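Local coordinates for transcription regulator PadR N-terminal domain-containing protein (Streptococcus mutans, PDB 3L9F) that probably binds DNA as a dimeric PadR-type transcription regulator, pairing an N-terminal winged-helix domain with a helical C-terminal region that joins the two subunits, at residues A[48-52]-A[53-57]; A[128-131]-A[132-136]; A[174-177]-A[178-182]. All blocks are in the same frame, centred on the assembly; numbering follows the deposited sequence.

Three helix starts of one chain illustrate how an N-cap hydroxyl, a side-chain bond and apolar neighbours cooperate. Contact 1 opens helix 52-62 in the PadR-like region, whereas contacts 2 and 3 open helices 129-135 and 178-202 in the C-terminal helical region. Contacts 1 and 2 lie on opposite sides of the chain's centre, their own centres about 34 Å apart. Within a chain contacts 2 and 3 stay about 20 Å apart at their nearest atoms, but across the dimer Thr-179 OG1 of one subunit bonds to Leu-134 O of the other. The side chain of Asp-68, a magnesium-binding residue, is about 10 Å from that of Asn-56 and about 11 Å from that of Ser-128; no magnesium is bound to this chain in this model.

Contact 1 of 3, residues A[48-52]-A[53-57]; sequences KERSG and YEIND
Arg-50 NH1 donates to Glu-54 OE2 at 2.7 Å, a salt bridge that joins the short strand 50-51 to the first turn of helix 52-62. The oxygen lies in the guanidinium plane and is approached nearly along its C-O axis, while the two flat groups are turned 62° against each other. Glu-54 OE2 also rests against the arginine stem, 3.4 Å from Arg-50 CD, and Lys-48 CB covers one face of the guanidinium. The other carboxylate oxygen, Glu-54 OE1, accepts from a water that in turn accepts from Ser-51 N, so both oxygens of Glu-54 are tied to the strand. Arg-50 NE bonds to Ile-44 O, fixing the guanidinium from a second direction.

Ser-51 is the N-cap: with chi1 at 68°, OG sits between its own backbone N and carbonyl carbon and accepts from Glu-54 N at 3.0 Å. Its carbonyl O receives Ile-55 N, starting the helical pattern. In the winged-helix fold expected of the PadR family, this is where an edge strand of the small antiparallel sheet passes directly into a helix; Arg-50 and Gly-52 are backbone-bonded to strand 100-105. Beside these polar bonds, Ile-55 CG1 packs 3.9 Å from Arg-50 CB. The same Ile-55 CG1 lies 3.4 Å from Ser-51 O. The buried isoleucine continues inward to Tyr-103, and to Ile-74 and Leu-78 of helix 74-83.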
loop_
_atom_site.group_PDB
_atom_site.type_symbol
_atom_site.label_atom_id
_atom_site.label_comp_id
_atom_site.label_asym_id
_atom_site.label_seq_id
_atom_site.Cartn_x
_atom_site.Cartn_y
_atom_site.Cartn_z
ATOM N N LYS A 48 3.617 11.886 -23.454
ATOM C CA LYS A 48 2.596 12.825 -23.917
ATOM C C LYS A 48 2.476 14.046 -22.996
ATOM O O LYS A 48 2.587 13.911 -21.769
ATOM C CB LYS A 48 1.226 12.129 -23.944
ATOM C CG LYS A 48 1.072 10.937 -24.894
ATOM C CD LYS A 48 0.979 11.415 -26.330
ATOM C CE LYS A 48 0.423 10.347 -27.248
ATOM N NZ LYS A 48 0.255 10.887 -28.625
ATOM N N GLU A 49 2.247 15.225 -23.581
ATOM C CA GLU A 49 1.765 16.376 -22.810
ATOM C C GLU A 49 0.331 16.068 -22.400
ATOM O O GLU A 49 -0.468 15.583 -23.209
ATOM C CB GLU A 49 1.793 17.668 -23.642
ATOM C CG GLU A 49 3.167 18.036 -24.188
ATOM C CD GLU A 49 3.264 19.499 -24.622
ATOM O OE1 GLU A 49 2.301 20.271 -24.402
ATOM O OE2 GLU A 49 4.316 19.881 -25.170
ATOM N N ARG A 50 -0.001 16.316 -21.139
ATOM C CA ARG A 50 -1.329 15.979 -20.642
ATOM C C ARG A 50 -1.881 17.069 -19.732
ATOM O O ARG A 50 -1.140 17.678 -18.976
ATOM C CB ARG A 50 -1.290 14.668 -19.862
ATOM C CG ARG A 50 -0.606 13.507 -20.581
ATOM C CD ARG A 50 -0.850 12.219 -19.807
ATOM N NE ARG A 50 0.019 11.126 -20.226
ATOM C CZ ARG A 50 -0.272 10.262 -21.191
ATOM N NH1 ARG A 50 -1.405 10.372 -21.876
ATOM N NH2 ARG A 50 0.580 9.287 -21.476
ATOM N N SER A 51 -3.183 17.307 -19.809
ATOM C CA SER A 51 -3.848 18.193 -18.862
ATOM C C SER A 51 -3.840 17.579 -17.460
ATOM O O SER A 51 -3.700 16.368 -17.300
ATOM C CB SER A 51 -5.298 18.419 -19.269
ATOM O OG SER A 51 -6.050 17.216 -19.125
ATOM N N GLY A 52 -4.019 18.415 -16.448
ATOM C CA GLY A 52 -4.210 17.914 -15.091
ATOM C C GLY A 52 -5.362 16.925 -15.009
ATOM O O GLY A 52 -5.280 15.917 -14.291
ATOM N N TYR A 53 -6.441 17.207 -15.740
ATOM C CA TYR A 53 -7.588 16.317 -15.764
ATOM C C TYR A 53 -7.140 14.929 -16.188
ATOM O O TYR A 53 -7.490 13.934 -15.557
ATOM C CB TYR A 53 -8.620 16.763 -16.790
ATOM C CG TYR A 53 -9.285 18.098 -16.560
ATOM C CD1 TYR A 53 -9.653 18.516 -15.295
ATOM C CD2 TYR A 53 -9.607 18.911 -17.643
ATOM C CE1 TYR A 53 -10.313 19.743 -15.098
ATOM C CE2 TYR A 53 -10.250 20.128 -17.467
ATOM C CZ TYR A 53 -10.597 20.541 -16.193
ATOM O OH TYR A 53 -11.241 21.746 -16.034
ATOM N N GLU A 54 -6.398 14.877 -17.291
ATOM C CA GLU A 54 -5.980 13.609 -17.875
ATOM C C GLU A 54 -4.992 12.864 -16.967
ATOM O O GLU A 54 -5.052 11.639 -16.824
ATOM C CB GLU A 54 -5.361 13.840 -19.260
ATOM C CG GLU A 54 -5.000 12.556 -19.949
ATOM C CD GLU A 54 -4.496 12.778 -21.350
ATOM O OE1 GLU A 54 -5.022 13.684 -22.027
ATOM O OE2 GLU A 54 -3.581 12.043 -21.769
ATOM N N ILE A 55 -4.073 13.602 -16.359
ATOM C CA ILE A 55 -3.112 12.983 -15.450
ATOM C C ILE A 55 -3.861 12.365 -14.275
ATOM O O ILE A 55 -3.601 11.232 -13.867
ATOM C CB ILE A 55 -2.116 14.015 -14.904
ATOM C CG1 ILE A 55 -1.163 14.461 -16.017
ATOM C CG2 ILE A 55 -1.326 13.415 -13.757
ATOM C CD1 ILE A 55 -0.408 15.741 -15.669
ATOM N N ASN A 56 -4.807 13.119 -13.734
ATOM C CA ASN A 56 -5.588 12.625 -12.618
ATOM C C ASN A 56 -6.397 11.395 -13.019
ATOM O O ASN A 56 -6.503 10.444 -12.255
ATOM C CB ASN A 56 -6.499 13.724 -12.094
ATOM C CG ASN A 56 -7.326 13.276 -10.915
ATOM O OD1 ASN A 56 -6.807 13.091 -9.815
ATOM N ND2 ASN A 56 -8.623 13.096 -11.137
ATOM N N ASP A 57 -6.974 11.425 -14.222
ATOM C CA ASP A 57 -7.751 10.298 -14.723
ATOM C C ASP A 57 -6.857 9.054 -14.775
ATOM O O ASP A 57 -7.243 7.980 -14.303
ATOM C CB ASP A 57 -8.308 10.631 -16.112
ATOM C CG ASP A 57 -9.316 9.611 -16.623
ATOM O OD1 ASP A 57 -9.614 8.613 -15.934
ATOM O OD2 ASP A 57 -9.823 9.832 -17.740
HETATM O O HOH W 1 -4.493 16.294 -22.278
#

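Contact 2 of 3, residues A[128-131]-A[132-136]; sequences SDFL and MRLFF
Asp-129 carries CG anti to its own N (chi1 -165°), and Arg-133, one helical turn later, bends at chi2 (-49°) to fold its chain back toward that carboxylate. The guanidinium then grips side-on with two nitrogens. Arg-133 NE donates to Asp-129 OD1 at 2.8 Å; OD1 lies close to the guanidinium plane, whereas NE stands above the plane of the carboxylate. Arg-133 NH1 reaches Asp-129 OD2 at 2.9 Å on its syn side, through a more bent bond. The two planes of this i to i+4 salt bridge stand 59° apart, in keeping with both donors lying off the carboxylate plane. On the way, Arg-133 CG passes 3.1 Å from Asp-129 O.

Ser-128 caps the helix, its OG accepting from Leu-131 N at 3.1 Å. Elsewhere on the turn, Leu-134 meets the Phe-130 ring obliquely, Leu-134 CD2 3.9 Å from Phe-130 CZ and CD1 as near CE1.

The buried ion pair has further partners on the second subunit: its Tyr-116 OH bonds to Asp-129 OD1 and its Asn-122 N to OD2, while its Ser-119 O takes Arg-133 NH2 and Tyr-116 adds a cation-pi contact. Helix 129-135 thus lies between two sets of elements: Phe-130, Arg-133 and Leu-134 touch helix 142-172 of their own chain, and Leu-131 and Phe-135 pack on Phe-66 and Tyr-65 of the second subunit.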
loop_
_atom_site.group_PDB
_atom_site.type_symbol
_atom_site.label_atom_id
_atom_site.label_comp_id
_atom_site.label_asym_id
_atom_site.label_seq_id
_atom_site.Cartn_x
_atom_site.Cartn_y
_atom_site.Cartn_z
ATOM N N SER A 128 -3.340 -1.617 4.780
ATOM C CA SER A 128 -4.734 -1.978 4.608
ATOM C C SER A 128 -5.527 -1.662 5.858
ATOM O O SER A 128 -5.345 -2.308 6.891
ATOM C CB SER A 128 -4.882 -3.463 4.265
ATOM O OG SER A 128 -6.256 -3.834 4.240
ATOM N N ASP A 129 -6.417 -0.677 5.759
ATOM C CA ASP A 129 -7.282 -0.342 6.875
ATOM C C ASP A 129 -8.243 -1.489 7.149
ATOM O O ASP A 129 -8.530 -1.802 8.308
ATOM C CB ASP A 129 -8.060 0.941 6.581
ATOM C CG ASP A 129 -8.695 1.536 7.818
ATOM O OD1 ASP A 129 -8.290 1.169 8.942
ATOM O OD2 ASP A 129 -9.603 2.379 7.667
ATOM N N PHE A 130 -8.751 -2.109 6.086
ATOM C CA PHE A 130 -9.654 -3.243 6.233
ATOM C C PHE A 130 -9.022 -4.321 7.115
ATOM O O PHE A 130 -9.622 -4.759 8.095
ATOM C CB PHE A 130 -10.023 -3.842 4.874
ATOM C CG PHE A 130 -10.715 -5.173 4.971
ATOM C CD1 PHE A 130 -12.027 -5.260 5.424
ATOM C CD2 PHE A 130 -10.055 -6.337 4.612
ATOM C CE1 PHE A 130 -12.659 -6.481 5.515
ATOM C CE2 PHE A 130 -10.673 -7.556 4.710
ATOM C CZ PHE A 130 -11.985 -7.629 5.161
ATOM N N LEU A 131 -7.821 -4.761 6.757
ATOM C CA LEU A 131 -7.163 -5.811 7.537
ATOM C C LEU A 131 -6.934 -5.355 8.979
ATOM O O LEU A 131 -7.116 -6.131 9.921
ATOM C CB LEU A 131 -5.846 -6.222 6.885
ATOM C CG LEU A 131 -6.005 -6.904 5.525
ATOM C CD1 LEU A 131 -4.633 -7.281 4.999
ATOM C CD2 LEU A 131 -6.884 -8.138 5.650
ATOM N N MET A 132 -6.558 -4.087 9.149
ATOM C CA MET A 132 -6.326 -3.544 10.483
ATOM C C MET A 132 -7.576 -3.718 11.345
ATOM O O MET A 132 -7.481 -4.136 12.500
ATOM C CB MET A 132 -5.916 -2.070 10.392
ATOM C CG MET A 132 -5.503 -1.429 11.700
ATOM S SD MET A 132 -6.898 -0.753 12.637
ATOM C CE MET A 132 -6.018 0.260 13.835
ATOM N N ARG A 133 -8.746 -3.411 10.780
ATOM C CA ARG A 133 -9.993 -3.482 11.540
ATOM C C ARG A 133 -10.227 -4.903 12.022
ATOM O O ARG A 133 -10.632 -5.130 13.163
ATOM C CB ARG A 133 -11.191 -3.034 10.694
ATOM C CG ARG A 133 -11.053 -1.664 10.063
ATOM C CD ARG A 133 -10.599 -0.610 11.064
ATOM N NE ARG A 133 -10.583 0.714 10.448
ATOM C CZ ARG A 133 -11.625 1.542 10.434
ATOM N NH1 ARG A 133 -11.528 2.718 9.835
ATOM N NH2 ARG A 133 -12.763 1.190 11.019
ATOM N N LEU A 134 -9.994 -5.869 11.143
ATOM C CA LEU A 134 -10.144 -7.263 11.541
ATOM C C LEU A 134 -9.074 -7.687 12.559
ATOM O O LEU A 134 -9.371 -8.409 13.512
ATOM C CB LEU A 134 -10.139 -8.182 10.316
ATOM C CG LEU A 134 -11.520 -8.496 9.730
ATOM C CD1 LEU A 134 -12.252 -7.215 9.334
ATOM C CD2 LEU A 134 -11.386 -9.432 8.546
ATOM N N PHE A 135 -7.835 -7.235 12.369
ATOM C CA PHE A 135 -6.771 -7.621 13.298
ATOM C C PHE A 135 -7.085 -7.153 14.706
ATOM O O PHE A 135 -6.857 -7.878 15.679
ATOM C CB PHE A 135 -5.397 -7.097 12.875
ATOM C CG PHE A 135 -4.269 -7.726 13.643
ATOM C CD1 PHE A 135 -3.689 -8.899 13.194
ATOM C CD2 PHE A 135 -3.817 -7.164 14.831
ATOM C CE1 PHE A 135 -2.661 -9.500 13.900
ATOM C CE2 PHE A 135 -2.791 -7.760 15.543
ATOM C CZ PHE A 135 -2.213 -8.933 15.076
ATOM N N PHE A 136 -7.617 -5.938 14.802
ATOM C CA PHE A 136 -7.947 -5.340 16.085
ATOM C C PHE A 136 -9.454 -5.404 16.315
ATOM O O PHE A 136 -10.023 -4.597 17.039
ATOM C CB PHE A 136 -7.430 -3.894 16.126
ATOM C CG PHE A 136 -5.927 -3.793 16.094
ATOM C CD1 PHE A 136 -5.175 -4.177 17.185
ATOM C CD2 PHE A 136 -5.273 -3.314 14.977
ATOM C CE1 PHE A 136 -3.798 -4.094 17.158
ATOM C CE2 PHE A 136 -3.891 -3.218 14.948
ATOM C CZ PHE A 136 -3.156 -3.612 16.046
#

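Contact 3 of 3, residues A[174-177]-A[178-182]; sequences GELT and PTQEI
A capping box formed by Thr-177 and Gln-180 opens helix 178-202, the last helix of the chain, just after the turn that follows helix 142-172. That preceding helix closes in a Schellman motif at Gly-174, whose positive phi suits glycine. Glu-175 and Leu-176 lead from there to the N-cap, Thr-177.

The box has two reciprocal bonds. Thr-177 OG1 accepts from Gln-180 N at 3.0 Å, and Gln-180 OE1 accepts from Thr-177 N at the same distance of 3.0 Å. The second bond is nearly straight at hydrogen (173°), yet the donor sits over the amide, 43° out of its carbonyl plane. Gln-180 gets there with CG beside its backbone N (chi1 -76°) and the chain extended beyond, which carries the amide back over the start of the helix. The threonine methyl CG2 packs against the amide, 3.5 Å from Gln-180 OE1. Glu-181 N completes the first turn by bonding to Thr-177 O at 2.8 Å.

Apolar cover comes from Leu-176. Its CD1 lies 3.6 Å from Gln-180 CB as the two side chains run antiparallel alongside one another, while CD2 meets Glu-181 CB at 3.8 Å across a roughly perpendicular approach. The same leucine reaches back to Leu-167 and Trp-170 of helix 142-172.

Both ends of the Gln-180 amide are thereby employed: OE1 inside the box, NE2 donating to Phe-135 O of the second subunit. Thr-179 OG1 bonds to Leu-134 O of that subunit too. Gln-180 NE2 and Thr-179 OG1, in the first turn, thus meet the end of helix 129-135 across the dimer, so capping and subunit association share one amide, whose rotation is fixed from both sides.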
loop_
_atom_site.group_PDB
_atom_site.type_symbol
_atom_site.label_atom_id
_atom_site.label_comp_id
_atom_site.label_asym_id
_atom_site.label_seq_id
_atom_site.Cartn_x
_atom_site.Cartn_y
_atom_site.Cartn_z
ATOM N N GLY A 174 -4.078 -1.700 -29.184
ATOM C CA GLY A 174 -2.741 -2.128 -29.552
ATOM C C GLY A 174 -1.662 -1.377 -28.802
ATOM O O GLY A 174 -0.547 -1.217 -29.288
ATOM N N GLU A 175 -1.989 -0.927 -27.597
ATOM C CA GLU A 175 -1.050 -0.149 -26.807
ATOM C C GLU A 175 -0.401 -0.952 -25.691
ATOM O O GLU A 175 0.647 -0.567 -25.169
ATOM C CB GLU A 175 -1.757 1.061 -26.222
ATOM C CG GLU A 175 -2.292 1.975 -27.296
ATOM C CD GLU A 175 -3.041 3.155 -26.735
ATOM O OE1 GLU A 175 -3.404 3.136 -25.538
ATOM O OE2 GLU A 175 -3.276 4.102 -27.507
ATOM N N LEU A 176 -1.015 -2.072 -25.332
ATOM C CA LEU A 176 -0.537 -2.858 -24.195
ATOM C C LEU A 176 0.804 -3.526 -24.486
ATOM O O LEU A 176 0.911 -4.332 -25.408
ATOM C CB LEU A 176 -1.564 -3.922 -23.825
ATOM C CG LEU A 176 -1.246 -4.706 -22.549
ATOM C CD1 LEU A 176 -1.417 -3.815 -21.344
ATOM C CD2 LEU A 176 -2.137 -5.925 -22.440
ATOM N N THR A 177 1.824 -3.197 -23.700
ATOM C CA THR A 177 3.137 -3.807 -23.877
ATOM C C THR A 177 3.185 -5.121 -23.105
ATOM O O THR A 177 2.399 -5.335 -22.181
ATOM C CB THR A 177 4.260 -2.899 -23.367
ATOM O OG1 THR A 177 4.250 -2.886 -21.932
ATOM C CG2 THR A 177 4.081 -1.483 -23.887
ATOM N N PRO A 178 4.098 -6.016 -23.489
ATOM C CA PRO A 178 4.221 -7.294 -22.783
ATOM C C PRO A 178 4.472 -7.117 -21.288
ATOM O O PRO A 178 3.863 -7.849 -20.510
ATOM C CB PRO A 178 5.430 -7.939 -23.452
ATOM C CG PRO A 178 5.386 -7.391 -24.849
ATOM C CD PRO A 178 4.928 -5.970 -24.705
ATOM N N THR A 179 5.335 -6.185 -20.885
ATOM C CA THR A 179 5.568 -5.983 -19.449
ATOM C C THR A 179 4.348 -5.384 -18.756
ATOM O O THR A 179 4.056 -5.701 -17.595
ATOM C CB THR A 179 6.834 -5.134 -19.137
ATOM O OG1 THR A 179 6.807 -3.908 -19.888
ATOM C CG2 THR A 179 8.092 -5.918 -19.487
ATOM N N GLN A 180 3.632 -4.507 -19.452
ATOM C CA GLN A 180 2.379 -4.007 -18.897
ATOM C C GLN A 180 1.397 -5.148 -18.686
ATOM O O GLN A 180 0.684 -5.203 -17.680
ATOM C CB GLN A 180 1.763 -2.940 -19.806
ATOM C CG GLN A 180 2.476 -1.606 -19.697
ATOM C CD GLN A 180 2.081 -0.643 -20.792
ATOM O OE1 GLN A 180 1.346 -1.002 -21.710
ATOM N NE2 GLN A 180 2.578 0.586 -20.709
ATOM N N GLU A 181 1.357 -6.065 -19.637
ATOM C CA GLU A 181 0.458 -7.199 -19.511
ATOM C C GLU A 181 0.755 -7.974 -18.232
ATOM O O GLU A 181 -0.169 -8.376 -17.524
ATOM C CB GLU A 181 0.536 -8.105 -20.739
ATOM C CG GLU A 181 -0.535 -9.193 -20.776
ATOM C CD GLU A 181 -0.585 -9.909 -22.114
ATOM O OE1 GLU A 181 0.492 -10.176 -22.700
ATOM O OE2 GLU A 181 -1.704 -10.209 -22.581
ATOM N N ILE A 182 2.036 -8.174 -17.927
ATOM C CA ILE A 182 2.401 -8.870 -16.691
ATOM C C ILE A 182 1.828 -8.167 -15.462
ATOM O O ILE A 182 1.296 -8.810 -14.559
ATOM C CB ILE A 182 3.930 -9.003 -16.503
ATOM C CG1 ILE A 182 4.534 -9.871 -17.610
ATOM C CG2 ILE A 182 4.243 -9.613 -15.134
ATOM C CD1 ILE A 182 6.033 -9.691 -17.769
#